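Local coordinates for hypothetical protein (Sebaldella termitidis, PDB 4M1A) that is of unknown function but belongs to the DUF1904 family of the MIF clan and assembles as a trimer of alpha/beta subunits, at residues F17-I28 with K72-W81. Residues are numbered along the deposited sequence; the frame is centred on the assembly and turned at random.
Sequences FTAGLADELGII and KIAALFTERW
Phe-17 O and Arg-80 NH1 share a water, which donates to the carbonyl at 2.7 Å from Phe-17 O and accepts from the guanidinium; no direct hydrogen bond crosses the contact. The Arg-80 chain folds at chi2 (-72°), and this carries its guanidinium to the water, with Leu-76 CD1 over the centre of one of its faces.

Beneath this bridge Phe-17 enters an aromatic cluster. Trp-81 NE1 stands over the centre of one face of its ring, 3.2 Å from Phe-17 CD1, with the two ring planes oblique, while Leu-21 CD2 covers the opposite face toward the rim. The CZ end meets the face of Phe-77 in a T-shaped pair, centroids 5.1 Å apart and planes at 72°. A serine at Phe-17 would probably open a gap between the indole and the Phe-77 ring, losing the edge-to-face contact and leaving the Trp-81 side chain less restrained.

Segments 21-28 and 72-81, parts of helices 21-29 and 67-82, run nearly antiparallel, their axes at 158° and 10.8 Å apart at closest approach, on one face of the mixed beta-sheet, as in the alpha/beta architecture of the MIF clan. Leu-25 and Phe-77 both extend down to that sheet, touching Phe-38 and Val-60 respectively.

Farther along, Leu-76 inserts as a knob among Leu-21, Glu-24, Leu-25 and Ile-28, its CD2 3.9 Å from Leu-21 CD1. Leu-25 CD1 lies in plane at the edge of Phe-77, whereas Leu-25 CD2 crosses to Ile-73 CG1 at 3.8 Å. The same Ile-73 CG1 receives Ile-28 CG2, the branch anti to the backbone N, also at 3.8 Å.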
loop_
_atom_site.group_PDB
_atom_site.type_symbol
_atom_site.label_atom_id
_atom_site.label_comp_id
_atom_site.label_asym_id
_atom_site.label_seq_id
_atom_site.Cartn_x
_atom_site.Cartn_y
_atom_site.Cartn_z
ATOM N N PHE A 17 18.340 4.374 8.503
ATOM C CA PHE A 17 17.478 3.657 9.426
ATOM C C PHE A 17 17.723 2.187 9.331
ATOM O O PHE A 17 17.646 1.494 10.323
ATOM C CB PHE A 17 15.975 4.035 9.057
ATOM C CG PHE A 17 14.936 3.211 9.711
ATOM C CD1 PHE A 17 14.766 3.247 11.105
ATOM C CD2 PHE A 17 13.987 2.511 8.945
ATOM C CE1 PHE A 17 13.778 2.536 11.731
ATOM C CE2 PHE A 17 12.957 1.833 9.582
ATOM C CZ PHE A 17 12.849 1.844 10.961
ATOM N N THR A 18 18.025 1.669 8.151
ATOM C CA THR A 18 18.177 0.251 7.972
ATOM C C THR A 18 19.553 -0.326 8.451
ATOM O O THR A 18 19.696 -1.516 8.543
ATOM C CB THR A 18 17.983 -0.249 6.487
ATOM O OG1 THR A 18 19.079 0.147 5.602
ATOM C CG2 THR A 18 16.537 0.179 5.919
ATOM N N ALA A 19 20.475 0.547 8.783
ATOM C CA ALA A 19 21.839 0.051 9.216
ATOM C C ALA A 19 21.653 -0.765 10.477
ATOM O O ALA A 19 21.190 -0.247 11.486
ATOM C CB ALA A 19 22.793 1.228 9.434
ATOM N N GLY A 20 22.018 -2.031 10.407
ATOM C CA GLY A 20 21.935 -2.965 11.562
ATOM C C GLY A 20 20.528 -3.443 11.907
ATOM O O GLY A 20 20.335 -4.221 12.861
ATOM N N LEU A 21 19.519 -2.944 11.159
ATOM C CA LEU A 21 18.144 -3.019 11.640
ATOM C C LEU A 21 17.612 -4.432 11.556
ATOM O O LEU A 21 16.895 -4.888 12.470
ATOM C CB LEU A 21 17.198 -2.070 10.852
ATOM C CG LEU A 21 15.792 -1.906 11.425
ATOM C CD1 LEU A 21 15.783 -1.487 12.917
ATOM C CD2 LEU A 21 15.139 -0.851 10.569
ATOM N N ALA A 22 17.958 -5.150 10.519
ATOM C CA ALA A 22 17.422 -6.497 10.353
ATOM C C ALA A 22 17.971 -7.436 11.435
ATOM O O ALA A 22 17.275 -8.330 11.823
ATOM C CB ALA A 22 17.745 -7.070 9.013
ATOM N N ASP A 23 19.239 -7.237 11.873
ATOM C CA ASP A 23 19.766 -7.991 13.060
ATOM C C ASP A 23 18.895 -7.778 14.250
ATOM O O ASP A 23 18.490 -8.725 14.934
ATOM C CB ASP A 23 21.157 -7.471 13.461
ATOM C CG ASP A 23 22.163 -7.557 12.342
ATOM O OD1 ASP A 23 22.070 -8.590 11.595
ATOM O OD2 ASP A 23 23.054 -6.590 12.268
ATOM N N GLU A 24 18.632 -6.524 14.605
ATOM C CA GLU A 24 17.836 -6.254 15.786
ATOM C C GLU A 24 16.451 -6.770 15.656
ATOM O O GLU A 24 15.841 -7.356 16.558
ATOM C CB GLU A 24 17.725 -4.734 16.019
ATOM C CG GLU A 24 16.731 -4.360 17.128
ATOM C CD GLU A 24 17.174 -4.675 18.575
ATOM O OE1 GLU A 24 18.042 -5.557 18.828
ATOM O OE2 GLU A 24 16.571 -4.065 19.447
ATOM N N LEU A 25 15.902 -6.597 14.442
ATOM C CA LEU A 25 14.484 -7.074 14.255
ATOM C C LEU A 25 14.356 -8.588 14.326
ATOM O O LEU A 25 13.374 -9.094 14.904
ATOM C CB LEU A 25 13.896 -6.497 12.951
ATOM C CG LEU A 25 13.686 -4.991 12.967
ATOM C CD1 LEU A 25 13.098 -4.520 11.607
ATOM C CD2 LEU A 25 12.725 -4.586 14.088
ATOM N N GLY A 26 15.301 -9.253 13.724
ATOM C CA GLY A 26 15.395 -10.703 13.749
ATOM C C GLY A 26 15.455 -11.240 15.164
ATOM O O GLY A 26 14.821 -12.271 15.506
ATOM N N ILE A 27 16.193 -10.528 16.018
ATOM C CA ILE A 27 16.268 -10.947 17.424
ATOM C C ILE A 27 14.912 -10.780 18.137
ATOM O O ILE A 27 14.446 -11.678 18.875
ATOM C CB ILE A 27 17.355 -10.122 18.200
ATOM C CG1 ILE A 27 18.766 -10.299 17.652
ATOM C CG2 ILE A 27 17.216 -10.365 19.679
ATOM C CD1 ILE A 27 19.376 -11.665 17.750
ATOM N N ILE A 28 14.248 -9.634 17.960
ATOM C CA ILE A 28 12.985 -9.347 18.586
ATOM C C ILE A 28 11.890 -10.291 18.029
ATOM O O ILE A 28 11.095 -10.843 18.778
ATOM C CB ILE A 28 12.548 -7.910 18.327
ATOM C CG1 ILE A 28 13.496 -6.888 19.034
ATOM C CG2 ILE A 28 11.126 -7.685 18.755
ATOM C CD1 ILE A 28 13.271 -5.441 18.657
ATOM N N LYS A 72 7.697 -3.873 21.054
ATOM C CA LYS A 72 9.171 -3.643 21.097
ATOM C C LYS A 72 9.615 -3.064 19.752
ATOM O O LYS A 72 10.449 -2.150 19.715
ATOM C CB LYS A 72 9.917 -4.923 21.366
ATOM C CG LYS A 72 9.845 -5.332 22.870
ATOM C CD LYS A 72 10.549 -6.628 23.150
ATOM C CE LYS A 72 10.636 -6.790 24.723
ATOM N NZ LYS A 72 11.484 -7.933 24.986
ATOM N N ILE A 73 9.059 -3.575 18.660
ATOM C CA ILE A 73 9.377 -3.006 17.321
ATOM C C ILE A 73 8.896 -1.616 17.207
ATOM O O ILE A 73 9.630 -0.719 16.752
ATOM C CB ILE A 73 8.911 -3.940 16.175
ATOM C CG1 ILE A 73 9.661 -5.220 16.191
ATOM C CG2 ILE A 73 8.984 -3.231 14.809
ATOM C CD1 ILE A 73 8.892 -6.284 15.449
ATOM N N ALA A 74 7.670 -1.344 17.664
ATOM C CA ALA A 74 7.229 0.007 17.681
ATOM C C ALA A 74 8.125 0.964 18.491
ATOM O O ALA A 74 8.350 2.126 18.089
ATOM C CB ALA A 74 5.819 0.086 18.197
ATOM N N ALA A 75 8.548 0.516 19.677
ATOM C CA ALA A 75 9.406 1.370 20.516
ATOM C C ALA A 75 10.733 1.655 19.815
ATOM O O ALA A 75 11.205 2.784 19.812
ATOM C CB ALA A 75 9.598 0.699 21.904
ATOM N N LEU A 76 11.315 0.631 19.228
ATOM C CA LEU A 76 12.605 0.701 18.541
ATOM C C LEU A 76 12.513 1.705 17.369
ATOM O O LEU A 76 13.312 2.612 17.231
ATOM C CB LEU A 76 13.009 -0.624 18.030
ATOM C CG LEU A 76 14.376 -0.656 17.290
ATOM C CD1 LEU A 76 15.562 -0.200 18.158
ATOM C CD2 LEU A 76 14.625 -2.003 16.645
ATOM N N PHE A 77 11.475 1.529 16.554
ATOM C CA PHE A 77 11.321 2.407 15.397
ATOM C C PHE A 77 11.123 3.843 15.822
ATOM O O PHE A 77 11.713 4.768 15.208
ATOM C CB PHE A 77 10.149 1.921 14.511
ATOM C CG PHE A 77 10.407 0.702 13.669
ATOM C CD1 PHE A 77 11.560 -0.034 13.678
ATOM C CD2 PHE A 77 9.356 0.204 12.831
ATOM C CE1 PHE A 77 11.724 -1.137 12.850
ATOM C CE2 PHE A 77 9.536 -0.888 12.067
ATOM C CZ PHE A 77 10.694 -1.594 12.064
ATOM N N THR A 78 10.339 4.080 16.863
ATOM C CA THR A 78 10.017 5.384 17.321
ATOM C C THR A 78 11.238 6.067 17.878
ATOM O O THR A 78 11.533 7.183 17.502
ATOM C CB THR A 78 8.888 5.392 18.332
ATOM O OG1 THR A 78 7.743 4.728 17.713
ATOM C CG2 THR A 78 8.483 6.781 18.761
ATOM N N GLU A 79 11.965 5.341 18.693
ATOM C CA GLU A 79 13.238 5.865 19.274
ATOM C C GLU A 79 14.262 6.234 18.214
ATOM O O GLU A 79 14.872 7.313 18.300
ATOM C CB GLU A 79 13.838 4.833 20.242
ATOM C CG GLU A 79 13.126 4.801 21.559
ATOM C CD GLU A 79 13.665 3.697 22.508
ATOM O OE1 GLU A 79 14.481 2.820 22.085
ATOM O OE2 GLU A 79 13.250 3.713 23.700
ATOM N N ARG A 80 14.447 5.404 17.208
ATOM C CA ARG A 80 15.357 5.669 16.141
ATOM C C ARG A 80 14.978 6.904 15.323
ATOM O O ARG A 80 15.846 7.788 15.065
ATOM C CB ARG A 80 15.554 4.440 15.247
ATOM C CG ARG A 80 16.295 3.261 15.877
ATOM C CD ARG A 80 17.816 3.601 16.047
ATOM N NE ARG A 80 18.512 2.538 16.771
ATOM C CZ ARG A 80 18.773 1.348 16.248
ATOM N NH1 ARG A 80 18.374 1.004 14.991
ATOM N NH2 ARG A 80 19.395 0.473 16.999
ATOM N N TRP A 81 13.690 7.013 14.902
ATOM C CA TRP A 81 13.264 8.201 14.140
ATOM C C TRP A 81 13.269 9.496 14.960
ATOM O O TRP A 81 13.637 10.567 14.441
ATOM C CB TRP A 81 11.888 7.969 13.397
ATOM C CG TRP A 81 12.064 7.100 12.204
ATOM C CD1 TRP A 81 11.894 5.752 12.120
ATOM C CD2 TRP A 81 12.587 7.506 10.975
ATOM N NE1 TRP A 81 12.257 5.290 10.883
ATOM C CE2 TRP A 81 12.661 6.353 10.136
ATOM C CE3 TRP A 81 12.975 8.735 10.469
ATOM C CZ2 TRP A 81 13.163 6.390 8.859
ATOM C CZ3 TRP A 81 13.475 8.778 9.172
ATOM C CH2 TRP A 81 13.590 7.621 8.387
HETATM O O HOH W 1 17.986 2.583 12.805
#